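Local coordinates for amyloid-like protein 1 (Homo sapiens, PDB 3Q7L) that probably binds heparin-like sulfated glycans through its extracellular E2 domain, as a member of the amyloid precursor protein family, at residues B[110-115]-B[181-186]. Numbering follows the deposited sequence.
Sequences AALEGF and NQSLGL
L112 and F115, on the long helix 64-119, reach across to S183 and L186 near the end of helix 159-184, the backbones coming nearest at L112 and S183, whose CA atoms are 8.0 Å apart. This is helix packing within the all-helical E2 domain, with helix 126-157 beside both segments. F115 makes the largest contribution. Its CG stands anti to the backbone N (chi1 177°), which sends the ring out to the partner helix, and a long flat side chain suits a gap of this width. The F115 side chain also touches L133 of helix 126-157. L186 approaches it obliquely, CB 4.1 Å from F115 CE2, and also packs on L116 and L119, further along the helix that carries F115. L112 adds a looser apolar touch, its CD1 4.5 Å from L186 CD1; branched leucines suit this partly exposed edge, offering methyls to each other. L112 CD1 also lies 4.0 Å from S183 OG; serine, small enough for this buried place, has its hydroxyl hydrogen-bonded to Y136 OH and R179 O. No hydrogen bond joins the two segments. The carbonyl of S183 accepts the backbone N-H of L186, and its O also meets the weakly positive C-H edge of the phenylalanine, in the ring plane, 3.2 Å from F115 CE2.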
# COMPACT_ATOMS: atom_id res chain seq x y z
N ALA B 110 -11.70 -26.95 1.61
CA ALA B 110 -13.13 -27.10 1.77
C ALA B 110 -13.76 -27.38 0.40
O ALA B 110 -14.66 -28.19 0.28
CB ALA B 110 -13.74 -25.85 2.40
N ALA B 111 -13.27 -26.69 -0.62
CA ALA B 111 -13.79 -26.90 -1.97
C ALA B 111 -13.47 -28.31 -2.46
O ALA B 111 -14.28 -28.92 -3.17
CB ALA B 111 -13.21 -25.86 -2.93
N LEU B 112 -12.31 -28.82 -2.08
CA LEU B 112 -11.89 -30.16 -2.48
C LEU B 112 -12.81 -31.22 -1.87
O LEU B 112 -13.18 -32.18 -2.53
CB LEU B 112 -10.45 -30.43 -2.04
CG LEU B 112 -9.88 -31.82 -2.35
CD1 LEU B 112 -9.89 -32.08 -3.86
CD2 LEU B 112 -8.46 -31.92 -1.79
N GLU B 113 -13.15 -31.04 -0.60
CA GLU B 113 -14.03 -31.98 0.07
C GLU B 113 -15.39 -31.99 -0.63
O GLU B 113 -16.02 -33.04 -0.76
CB GLU B 113 -14.18 -31.59 1.54
CG GLU B 113 -15.06 -32.52 2.36
CD GLU B 113 -15.25 -32.01 3.78
OE1 GLU B 113 -15.92 -30.97 3.95
OE2 GLU B 113 -14.70 -32.65 4.71
N GLY B 114 -15.82 -30.82 -1.09
CA GLY B 114 -17.09 -30.72 -1.77
C GLY B 114 -17.09 -31.40 -3.12
O GLY B 114 -18.08 -32.01 -3.52
N PHE B 115 -15.98 -31.28 -3.83
CA PHE B 115 -15.85 -31.91 -5.14
C PHE B 115 -15.86 -33.41 -4.94
O PHE B 115 -16.47 -34.15 -5.70
CB PHE B 115 -14.55 -31.47 -5.80
CG PHE B 115 -14.30 -32.11 -7.13
CD1 PHE B 115 -15.26 -32.08 -8.14
CD2 PHE B 115 -13.06 -32.69 -7.41
CE1 PHE B 115 -14.99 -32.59 -9.41
CE2 PHE B 115 -12.78 -33.21 -8.67
CZ PHE B 115 -13.74 -33.16 -9.67
N ASN B 181 -4.50 -30.87 -11.99
CA ASN B 181 -4.52 -32.06 -12.83
C ASN B 181 -4.86 -33.28 -11.98
O ASN B 181 -5.64 -34.13 -12.39
CB ASN B 181 -3.17 -32.30 -13.52
CG ASN B 181 -2.90 -31.33 -14.64
OD1 ASN B 181 -3.81 -30.95 -15.37
ND2 ASN B 181 -1.64 -30.94 -14.80
N GLN B 182 -4.29 -33.37 -10.78
CA GLN B 182 -4.57 -34.52 -9.93
C GLN B 182 -6.02 -34.53 -9.47
O GLN B 182 -6.66 -35.58 -9.39
CB GLN B 182 -3.65 -34.54 -8.71
CG GLN B 182 -2.30 -35.17 -8.99
CD GLN B 182 -2.37 -36.70 -9.06
OE1 GLN B 182 -3.41 -37.29 -9.37
NE2 GLN B 182 -1.24 -37.34 -8.78
N SER B 183 -6.55 -33.34 -9.17
CA SER B 183 -7.92 -33.24 -8.73
C SER B 183 -8.87 -33.57 -9.87
O SER B 183 -9.90 -34.21 -9.66
CB SER B 183 -8.19 -31.83 -8.18
OG SER B 183 -7.43 -31.61 -7.00
N LEU B 184 -8.53 -33.14 -11.08
CA LEU B 184 -9.36 -33.44 -12.23
C LEU B 184 -9.34 -34.93 -12.53
O LEU B 184 -10.30 -35.48 -13.08
CB LEU B 184 -8.86 -32.67 -13.45
CG LEU B 184 -9.48 -31.29 -13.69
CD1 LEU B 184 -8.81 -30.65 -14.90
CD2 LEU B 184 -10.99 -31.43 -13.90
N GLY B 185 -8.24 -35.58 -12.18
CA GLY B 185 -8.10 -37.01 -12.41
C GLY B 185 -9.12 -37.76 -11.59
O GLY B 185 -9.40 -38.93 -11.85
N LEU B 186 -9.68 -37.10 -10.58
CA LEU B 186 -10.68 -37.73 -9.74
C LEU B 186 -11.95 -37.90 -10.58
O LEU B 186 -12.74 -38.82 -10.36
CB LEU B 186 -10.98 -36.85 -8.52
CG LEU B 186 -9.95 -36.88 -7.39
CD1 LEU B 186 -10.23 -35.78 -6.37
CD2 LEU B 186 -10.00 -38.25 -6.74